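Local coordinates for protein protocadherin gamma-B3 (Homo sapiens, PDB 5K8R) that probably mediates calcium-dependent cell adhesion and may help establish specific neuronal connections in the brain, represented here by its first four extracellular cadherin repeats, at residues Y5-E10 with L92-D98; D238-N244 with K292-H296; I247-F251 with K263-G269. All coordinates share one frame; numbering follows the deposited sequence.

In the fold
From the N terminus, contact 1 closes first: the last strand of the first cadherin repeat comes back beside its opening strand, closing a loop of 81 residues at the calcium sites facing the second repeat. The chain then runs on into the third repeat, where contact 2 opens, its nearest atoms about 42 Å from contact 1. Contact 2 joins two loops at the end of this repeat that faces the second. Contact 3 lies wholly within the stretch of chain between those two loops and links edge strands of the two sheets. Contacts 2 and 3 touch, Asp238 packing on Ile247 and Lys292 O probably accepting from Ile248 N.

Contact 1: Y5-E10 with L92-D98; sequences YAIPEE and LIQDIND. With CA (calcium ion), chain D; CA (calcium ion), chain C; CA (calcium ion), chain B.
Strand 5-8 runs parallel to strand 92-94, pairing Ala6 with Leu92, Ile7 with Ile93 and Pro8 with Gln94. Backbone bonds run from Leu92 N to Tyr5 O (2.9 Å), Ile7 N to Leu92 O, Gln94 N to Ile7 O and, more bent, Glu9 N to Gln94 O. On one face Ile7 CG1 lies alongside Ile93 CD1 at 3.8 Å, while Ile93 CG2 meets Glu9 CB at 3.7 Å. An alanine in place of Ile93 would probably open a gap beside Ile7 and remove the support under the aliphatic part of Glu9. On the other face Gln94 lies alongside Pro8, with OE1 beside Pro8 CD and NE2 near Ala6 CB. This is the first and last strand pairing of a cadherin repeat, ending where the chain enters the calcium-binding linker to the second repeat. Glu9 spans two ions: OE2 binds one calcium at 2.5 Å and OE1 another at 2.7 Å. Its CG sits between backbone N and carbonyl carbon (chi1 55°), the extended chain crossing Ile96. The same OE2 accepts Ile96 N on its anti lone pair in a nearly straight bond (3.0 Å, 174°), which, with the two metal bonds, holds the rotation of the carboxylate. Asp98 bridges the same ions, OD1 on the first and OD2 on the second, where Glu10 OE2 joins at 2.6 Å. Arg62, Arg59 and Asn135 are further polar partners of Glu9, Glu10 and Asp95 in turn. Asp95 OD1 and Glu9 OE2, 2.8 Å apart, share the first ion with Ile96 O; Glu63 and Asp131 complete that site, Asp61 and Glu63 the other.

Contact 2: D238-N244 with K292-H296; sequences DMDEGIN and KDGGH. With CA (calcium ion), chain H; CA (calcium ion), chain J.
Asp238 and Asp293 bring their carboxylates together on one calcium ion, joining the loop 238-244 to the loop 292-296. Asp238 grips the metal with both oxygens, OD1 at 2.5 Å and OD2 at 2.4 Å; its CG is anti to the backbone N (chi1 -159°), which sets both oxygens on the ion. Asp293 comes in at about a right angle and gives one oxygen, OD2, at 2.7 Å. Its CG stands between its own N and carbonyl carbon (chi1 58°), and the two carboxylate planes are turned 32° apart. The two OD2 atoms lie 3.3 Å from each other, a closeness of like charges that the shared ion probably offsets. Asp238 OD1 also accepts Asp240 N from its anti side, somewhat out of the carboxylate plane, forming an Asx turn. That turn belongs to the calcium-binding Asp-x-Asp sequence of the cadherin repeat, and within it Asp240 bridges two ions: OD2 binds the first and OD1 the second, each at 2.8 Å. The second ion is also held by Glu114, Asp204, Ala205, Asp207 and Glu173, so Asp240 ties the third repeat to the linker from the second. Asn244 contributes its backbone O to the first ion at 2.4 Å; Asn206 OD1 and Asn208 O complete the site. Beyond the metal the loops meet at Gly294, whose N makes a weak, bent bond to Ile243 O. With the backbone as it is, a CB on Gly294 would run into that same oxygen. Ile243 CG1 lies 3.7 Å from Gly294 CA. At the end of the second loop, His296 packs on Ala203 of the second subunit.

Contact 3: I247-F251 with K263-G269; sequences IIYAF and KLDSKTG
In the beta sandwich of the third cadherin repeat, strand 248-252 edges one sheet and strand 262-264 the other, and this contact bridges the two edges, together with the turn that leads from 262-264 into strand 270-273. A single backbone bond crosses between them: Tyr249 N donates to Ser266 O over 3.0 Å (164°), meeting a lone pair in the carbonyl plane. Ser266 O also receives the CA-H of Ile248. Tyr249 has CG beside its own N (chi1 -53°), which turns the ring in toward the turn 265-269. Its CE2 edge points at Lys267 O, which lies in the ring plane 3.5 Å away, so the slightly positive C-H rim faces a carbonyl oxygen. Gly269 CA sits 3.6 Å from Tyr249 CD2, and a side chain there would crowd the ring. Ile247 CG2 lies over one ring face near its rim, while the hydroxyl reaches Ala236 N in strand 230-237 as a hydrogen bond. Further along, Leu264 packs on Phe251 and on Tyr249 CB. Its CB lies over a face of the Phe251 ring, 3.7 Å from the centroid and 20° off the normal, a CH-pi contact. Leu264 CD2 meets Tyr249 CB at 3.8 Å and also touches Ala250 N. Asp265 shapes the turn from within: its OD1 takes Lys267 N, on the anti side and slightly out of the carboxylate plane, in an Asx turn bond of 2.8 Å.

Contact 1: Y5-E10 with L92-D98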
loop_
_atom_site.group_PDB
_atom_site.type_symbol
_atom_site.label_atom_id
_atom_site.label_comp_id
_atom_site.label_asym_id
_atom_site.label_seq_id
_atom_site.Cartn_x
_atom_site.Cartn_y
_atom_site.Cartn_z
ATOM N N TYR A 5 -26.743 55.647 21.648
ATOM C CA TYR A 5 -25.523 56.207 21.091
ATOM C C TYR A 5 -24.787 55.122 20.307
ATOM O O TYR A 5 -25.196 53.960 20.271
ATOM C CB TYR A 5 -24.644 56.795 22.196
ATOM C CG TYR A 5 -25.310 57.896 22.989
ATOM C CD1 TYR A 5 -25.374 59.193 22.495
ATOM C CD2 TYR A 5 -25.874 57.642 24.232
ATOM C CE1 TYR A 5 -25.982 60.205 23.216
ATOM C CE2 TYR A 5 -26.483 58.647 24.962
ATOM C CZ TYR A 5 -26.534 59.927 24.448
ATOM O OH TYR A 5 -27.140 60.930 25.170
ATOM N N ALA A 6 -23.684 55.509 19.670
ATOM C CA ALA A 6 -22.882 54.570 18.892
ATOM C C ALA A 6 -21.437 55.037 18.911
ATOM O O ALA A 6 -21.125 56.108 18.383
ATOM C CB ALA A 6 -23.396 54.459 17.454
ATOM N N ILE A 7 -20.561 54.243 19.519
ATOM C CA ILE A 7 -19.158 54.627 19.662
ATOM C C ILE A 7 -18.266 53.468 19.232
ATOM O O ILE A 7 -18.652 52.301 19.387
ATOM C CB ILE A 7 -18.839 55.054 21.104
ATOM C CG1 ILE A 7 -19.221 53.946 22.088
ATOM C CG2 ILE A 7 -19.555 56.350 21.453
ATOM C CD1 ILE A 7 -18.837 54.237 23.525
ATOM N N PRO A 8 -17.082 53.733 18.686
ATOM C CA PRO A 8 -16.146 52.642 18.405
ATOM C C PRO A 8 -15.590 52.058 19.694
ATOM O O PRO A 8 -15.586 52.693 20.750
ATOM C CB PRO A 8 -15.047 53.319 17.580
ATOM C CG PRO A 8 -15.100 54.748 18.006
ATOM C CD PRO A 8 -16.552 55.039 18.261
ATOM N N GLU A 9 -15.124 50.818 19.593
ATOM C CA GLU A 9 -14.545 50.137 20.739
ATOM C C GLU A 9 -13.140 50.665 21.023
ATOM O O GLU A 9 -12.546 51.402 20.230
ATOM C CB GLU A 9 -14.501 48.628 20.500
ATOM C CG GLU A 9 -13.783 48.235 19.219
ATOM C CD GLU A 9 -13.474 46.752 19.144
ATOM O OE1 GLU A 9 -13.297 46.120 20.207
ATOM O OE2 GLU A 9 -13.407 46.218 18.017
ATOM N N GLU A 10 -12.614 50.279 22.188
ATOM C CA GLU A 10 -11.230 50.552 22.580
ATOM C C GLU A 10 -10.936 52.048 22.678
ATOM O O GLU A 10 -9.812 52.486 22.423
ATOM C CB GLU A 10 -10.240 49.879 21.625
ATOM C CG GLU A 10 -10.461 48.385 21.436
ATOM C CD GLU A 10 -10.030 47.563 22.638
ATOM O OE1 GLU A 10 -9.428 48.132 23.573
ATOM O OE2 GLU A 10 -10.289 46.341 22.642
ATOM N N LEU A 92 -24.323 51.362 21.142
ATOM C CA LEU A 92 -23.833 50.429 20.136
ATOM C C LEU A 92 -22.309 50.528 20.097
ATOM O O LEU A 92 -21.752 51.623 20.014
ATOM C CB LEU A 92 -24.423 50.753 18.764
ATOM C CG LEU A 92 -23.936 49.893 17.597
ATOM C CD1 LEU A 92 -24.329 48.437 17.802
ATOM C CD2 LEU A 92 -24.482 50.419 16.278
ATOM N N ILE A 93 -21.641 49.382 20.162
ATOM C CA ILE A 93 -20.184 49.326 20.158
ATOM C C ILE A 93 -19.737 48.884 18.771
ATOM O O ILE A 93 -19.882 47.714 18.401
ATOM C CB ILE A 93 -19.652 48.381 21.245
ATOM C CG1 ILE A 93 -20.108 48.852 22.627
ATOM C CG2 ILE A 93 -18.137 48.289 21.177
ATOM C CD1 ILE A 93 -19.710 50.276 22.951
ATOM N N GLN A 94 -19.188 49.822 18.004
ATOM C CA GLN A 94 -18.717 49.521 16.660
ATOM C C GLN A 94 -17.406 48.743 16.711
ATOM O O GLN A 94 -16.610 48.877 17.644
ATOM C CB GLN A 94 -18.532 50.812 15.864
ATOM C CG GLN A 94 -19.792 51.655 15.755
ATOM C CD GLN A 94 -19.507 53.079 15.319
ATOM O OE1 GLN A 94 -18.370 53.546 15.394
ATOM N NE2 GLN A 94 -20.540 53.777 14.862
ATOM N N ASP A 95 -17.187 47.923 15.687
ATOM C CA ASP A 95 -16.005 47.078 15.612
ATOM C C ASP A 95 -14.891 47.779 14.847
ATOM O O ASP A 95 -15.128 48.403 13.810
ATOM C CB ASP A 95 -16.339 45.747 14.935
ATOM C CG ASP A 95 -15.141 44.817 14.847
ATOM O OD1 ASP A 95 -14.424 44.664 15.858
ATOM O OD2 ASP A 95 -14.914 44.241 13.762
ATOM N N ILE A 96 -13.670 47.674 15.372
ATOM C CA ILE A 96 -12.477 48.145 14.684
ATOM C C ILE A 96 -11.593 46.942 14.386
ATOM O O ILE A 96 -11.673 45.901 15.043
ATOM C CB ILE A 96 -11.705 49.204 15.499
ATOM C CG1 ILE A 96 -11.152 48.594 16.789
ATOM C CG2 ILE A 96 -12.601 50.394 15.810
ATOM C CD1 ILE A 96 -10.380 49.580 17.647
ATOM N N ASN A 97 -10.741 47.092 13.371
ATOM C CA ASN A 97 -9.852 46.010 12.946
ATOM C C ASN A 97 -8.568 46.073 13.769
ATOM O O ASN A 97 -7.506 46.492 13.303
ATOM C CB ASN A 97 -9.570 46.102 11.453
ATOM C CG ASN A 97 -8.835 44.886 10.926
ATOM O OD1 ASN A 97 -9.041 43.770 11.403
ATOM N ND2 ASN A 97 -7.966 45.098 9.948
ATOM N N ASP A 98 -8.676 45.644 15.025
ATOM C CA ASP A 98 -7.542 45.623 15.938
ATOM C C ASP A 98 -7.061 44.209 16.243
ATOM O O ASP A 98 -6.288 44.015 17.188
ATOM C CB ASP A 98 -7.896 46.356 17.234
ATOM C CG ASP A 98 -9.105 45.764 17.927
ATOM O OD1 ASP A 98 -9.912 45.095 17.249
ATOM O OD2 ASP A 98 -9.249 45.970 19.150
HETATM CA CA CA D . -12.229 44.384 16.821
HETATM CA CA CA C . -10.915 44.868 20.552
HETATM CA CA CA B . -9.180 41.367 11.739
#

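Contact 2: D238-N244 with K292-H296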
loop_
_atom_site.group_PDB
_atom_site.type_symbol
_atom_site.label_atom_id
_atom_site.label_comp_id
_atom_site.label_asym_id
_atom_site.label_seq_id
_atom_site.Cartn_x
_atom_site.Cartn_y
_atom_site.Cartn_z
ATOM N N ASP A 238 14.599 -0.817 -7.880
ATOM C CA ASP A 238 13.253 -0.262 -7.798
ATOM C C ASP A 238 13.348 1.122 -7.177
ATOM O O ASP A 238 13.792 1.259 -6.032
ATOM C CB ASP A 238 12.331 -1.169 -6.978
ATOM C CG ASP A 238 10.862 -0.929 -7.268
ATOM O OD1 ASP A 238 10.456 0.246 -7.388
ATOM O OD2 ASP A 238 10.112 -1.922 -7.379
ATOM N N MET A 239 12.953 2.121 -7.931
ATOM C CA MET A 239 13.014 3.478 -7.487
ATOM C C MET A 239 12.025 3.882 -6.410
ATOM O O MET A 239 12.169 4.918 -5.850
ATOM C CB MET A 239 12.868 4.393 -8.681
ATOM C CG MET A 239 14.029 4.349 -9.637
ATOM S SD MET A 239 15.560 4.436 -8.750
ATOM C CE MET A 239 16.704 4.778 -10.059
ATOM N N ASP A 240 11.034 3.066 -6.122
ATOM C CA ASP A 240 10.046 3.413 -5.130
ATOM C C ASP A 240 10.497 3.083 -3.734
ATOM O O ASP A 240 11.599 2.689 -3.544
ATOM C CB ASP A 240 8.757 2.631 -5.313
ATOM C CG ASP A 240 8.166 2.833 -6.655
ATOM O OD1 ASP A 240 8.551 3.752 -7.350
ATOM O OD2 ASP A 240 7.327 2.075 -7.059
ATOM N N GLU A 241 9.626 3.276 -2.769
ATOM C CA GLU A 241 9.963 3.368 -1.356
ATOM C C GLU A 241 9.207 2.309 -0.569
ATOM O O GLU A 241 8.051 2.004 -0.875
ATOM C CB GLU A 241 9.633 4.762 -0.803
ATOM C CG GLU A 241 10.036 4.980 0.646
ATOM C CD GLU A 241 9.592 6.331 1.174
ATOM O OE1 GLU A 241 8.793 7.005 0.491
ATOM O OE2 GLU A 241 10.045 6.721 2.271
ATOM N N GLY A 242 9.870 1.752 0.443
ATOM C CA GLY A 242 9.198 0.835 1.352
ATOM C C GLY A 242 8.866 -0.487 0.689
ATOM O O GLY A 242 9.686 -1.087 -0.015
ATOM N N ILE A 243 7.636 -0.954 0.924
ATOM C CA ILE A 243 7.192 -2.220 0.346
ATOM C C ILE A 243 7.169 -2.140 -1.173
ATOM O O ILE A 243 7.364 -3.151 -1.860
ATOM C CB ILE A 243 5.814 -2.611 0.924
ATOM C CG1 ILE A 243 5.367 -3.977 0.398
ATOM C CG2 ILE A 243 4.774 -1.542 0.612
ATOM C CD1 ILE A 243 6.302 -5.110 0.764
ATOM N N ASN A 244 6.962 -0.945 -1.726
ATOM C CA ASN A 244 6.983 -0.757 -3.172
ATOM C C ASN A 244 8.372 -0.929 -3.776
ATOM O O ASN A 244 8.507 -0.817 -4.999
ATOM C CB ASN A 244 6.437 0.628 -3.528
ATOM C CG ASN A 244 4.997 0.817 -3.094
ATOM O OD1 ASN A 244 4.213 -0.131 -3.073
ATOM N ND2 ASN A 244 4.642 2.050 -2.748
ATOM N N LYS A 292 9.864 -9.477 -8.421
ATOM C CA LYS A 292 8.595 -8.868 -8.053
ATOM C C LYS A 292 8.800 -7.878 -6.914
ATOM O O LYS A 292 9.754 -7.990 -6.140
ATOM C CB LYS A 292 7.566 -9.926 -7.634
ATOM C CG LYS A 292 7.183 -10.904 -8.731
ATOM C CD LYS A 292 6.266 -11.992 -8.196
ATOM C CE LYS A 292 5.019 -11.401 -7.556
ATOM N NZ LYS A 292 4.136 -12.455 -6.984
ATOM N N ASP A 293 7.897 -6.907 -6.817
ATOM C CA ASP A 293 7.909 -5.950 -5.722
ATOM C C ASP A 293 6.652 -6.122 -4.869
ATOM O O ASP A 293 5.890 -7.085 -5.030
ATOM C CB ASP A 293 8.057 -4.519 -6.256
ATOM C CG ASP A 293 6.957 -4.126 -7.229
ATOM O OD1 ASP A 293 6.000 -4.906 -7.418
ATOM O OD2 ASP A 293 7.048 -3.017 -7.799
ATOM N N GLY A 294 6.437 -5.179 -3.949
ATOM C CA GLY A 294 5.278 -5.266 -3.074
ATOM C C GLY A 294 3.965 -5.060 -3.806
ATOM O O GLY A 294 2.957 -5.692 -3.475
ATOM N N GLY A 295 3.955 -4.179 -4.802
ATOM C CA GLY A 295 2.788 -3.937 -5.622
ATOM C C GLY A 295 2.611 -4.897 -6.778
ATOM O O GLY A 295 1.808 -4.623 -7.677
ATOM N N HIS A 296 3.350 -6.007 -6.785
ATOM C CA HIS A 296 3.237 -7.076 -7.772
ATOM C C HIS A 296 3.657 -6.645 -9.174
ATOM O O HIS A 296 3.250 -7.269 -10.159
ATOM C CB HIS A 296 1.819 -7.659 -7.801
ATOM C CG HIS A 296 1.338 -8.131 -6.465
ATOM N ND1 HIS A 296 0.544 -7.359 -5.644
ATOM C CD2 HIS A 296 1.553 -9.290 -5.798
ATOM C CE1 HIS A 296 0.282 -8.026 -4.533
ATOM N NE2 HIS A 296 0.883 -9.200 -4.602
HETATM CA CA CA H . 8.112 -0.576 -7.342
HETATM CA CA CA J . 6.887 5.881 -6.758
#

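Contact 3: I247-F251 with K263-G269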
loop_
_atom_site.group_PDB
_atom_site.type_symbol
_atom_site.label_atom_id
_atom_site.label_comp_id
_atom_site.label_asym_id
_atom_site.label_seq_id
_atom_site.Cartn_x
_atom_site.Cartn_y
_atom_site.Cartn_z
ATOM N N ILE A 247 12.183 -6.354 -3.356
ATOM C CA ILE A 247 12.195 -7.193 -4.549
ATOM C C ILE A 247 12.481 -8.632 -4.143
ATOM O O ILE A 247 13.417 -8.896 -3.378
ATOM C CB ILE A 247 13.233 -6.695 -5.569
ATOM C CG1 ILE A 247 12.854 -5.301 -6.070
ATOM C CG2 ILE A 247 13.360 -7.672 -6.727
ATOM C CD1 ILE A 247 13.871 -4.692 -7.007
ATOM N N ILE A 248 11.711 -9.554 -4.721
ATOM C CA ILE A 248 11.870 -10.988 -4.501
ATOM C C ILE A 248 12.168 -11.665 -5.846
ATOM O O ILE A 248 11.384 -11.559 -6.788
ATOM C CB ILE A 248 10.608 -11.613 -3.882
ATOM C CG1 ILE A 248 9.410 -11.432 -4.818
ATOM C CG2 ILE A 248 10.323 -10.999 -2.521
ATOM C CD1 ILE A 248 8.179 -12.202 -4.389
ATOM N N TYR A 249 13.305 -12.353 -5.926
ATOM C CA TYR A 249 13.734 -13.032 -7.138
ATOM C C TYR A 249 13.343 -14.502 -7.076
ATOM O O TYR A 249 13.315 -15.109 -6.002
ATOM C CB TYR A 249 15.249 -12.913 -7.329
ATOM C CG TYR A 249 15.782 -11.501 -7.274
ATOM C CD1 TYR A 249 15.886 -10.731 -8.425
ATOM C CD2 TYR A 249 16.194 -10.939 -6.072
ATOM C CE1 TYR A 249 16.379 -9.441 -8.380
ATOM C CE2 TYR A 249 16.689 -9.650 -6.017
ATOM C CZ TYR A 249 16.779 -8.905 -7.173
ATOM O OH TYR A 249 17.270 -7.621 -7.123
ATOM N N ALA A 250 13.049 -15.076 -8.240
ATOM C CA ALA A 250 12.673 -16.481 -8.296
ATOM C C ALA A 250 12.907 -17.014 -9.701
ATOM O O ALA A 250 12.886 -16.261 -10.675
ATOM C CB ALA A 250 11.210 -16.688 -7.888
ATOM N N PHE A 251 13.133 -18.321 -9.788
ATOM C CA PHE A 251 13.215 -18.990 -11.078
ATOM C C PHE A 251 11.821 -19.173 -11.666
ATOM O O PHE A 251 10.825 -19.260 -10.942
ATOM C CB PHE A 251 13.901 -20.349 -10.938
ATOM C CG PHE A 251 15.383 -20.266 -10.700
ATOM C CD1 PHE A 251 16.125 -19.218 -11.217
ATOM C CD2 PHE A 251 16.032 -21.241 -9.963
ATOM C CE1 PHE A 251 17.488 -19.146 -11.004
ATOM C CE2 PHE A 251 17.394 -21.173 -9.743
ATOM C CZ PHE A 251 18.124 -20.124 -10.267
ATOM N N LYS A 263 20.022 -22.836 -7.049
ATOM C CA LYS A 263 19.187 -22.165 -6.064
ATOM C C LYS A 263 19.361 -20.663 -6.210
ATOM O O LYS A 263 20.490 -20.174 -6.308
ATOM C CB LYS A 263 19.548 -22.604 -4.639
ATOM C CG LYS A 263 18.891 -21.776 -3.544
ATOM C CD LYS A 263 19.379 -22.195 -2.166
ATOM C CE LYS A 263 18.807 -21.296 -1.081
ATOM N NZ LYS A 263 17.319 -21.327 -1.058
ATOM N N LEU A 264 18.245 -19.936 -6.226
ATOM C CA LEU A 264 18.244 -18.482 -6.336
ATOM C C LEU A 264 17.665 -17.896 -5.057
ATOM O O LEU A 264 16.500 -18.146 -4.730
ATOM C CB LEU A 264 17.441 -18.020 -7.553
ATOM C CG LEU A 264 17.398 -16.511 -7.802
ATOM C CD1 LEU A 264 18.790 -15.975 -8.092
ATOM C CD2 LEU A 264 16.442 -16.178 -8.939
ATOM N N ASP A 265 18.476 -17.122 -4.340
ATOM C CA ASP A 265 18.027 -16.503 -3.101
ATOM C C ASP A 265 16.943 -15.474 -3.396
ATOM O O ASP A 265 17.092 -14.637 -4.292
ATOM C CB ASP A 265 19.207 -15.851 -2.381
ATOM C CG ASP A 265 18.898 -15.512 -0.932
ATOM O OD1 ASP A 265 17.848 -14.892 -0.662
ATOM O OD2 ASP A 265 19.713 -15.871 -0.056
ATOM N N SER A 266 15.846 -15.539 -2.638
ATOM C CA SER A 266 14.731 -14.629 -2.874
ATOM C C SER A 266 15.109 -13.188 -2.555
ATOM O O SER A 266 14.658 -12.258 -3.232
ATOM C CB SER A 266 13.520 -15.061 -2.048
ATOM O OG SER A 266 13.116 -16.377 -2.385
ATOM N N LYS A 267 15.942 -12.983 -1.534
ATOM C CA LYS A 267 16.300 -11.629 -1.092
ATOM C C LYS A 267 17.534 -11.120 -1.832
ATOM O O LYS A 267 17.455 -10.162 -2.605
ATOM C CB LYS A 267 16.511 -11.611 0.424
ATOM C CG LYS A 267 15.277 -11.985 1.232
ATOM C CD LYS A 267 15.539 -11.875 2.727
ATOM C CE LYS A 267 14.297 -12.216 3.535
ATOM N NZ LYS A 267 14.525 -12.075 5.000
ATOM N N THR A 268 18.684 -11.760 -1.602
ATOM C CA THR A 268 19.935 -11.276 -2.173
ATOM C C THR A 268 20.020 -11.487 -3.681
ATOM O O THR A 268 20.831 -10.827 -4.340
ATOM C CB THR A 268 21.125 -11.957 -1.493
ATOM O OG1 THR A 268 21.133 -13.351 -1.827
ATOM C CG2 THR A 268 21.032 -11.804 0.020
ATOM N N GLY A 269 19.212 -12.384 -4.244
ATOM C CA GLY A 269 19.287 -12.653 -5.665
ATOM C C GLY A 269 20.542 -13.370 -6.093
ATOM O O GLY A 269 20.825 -13.449 -7.292
#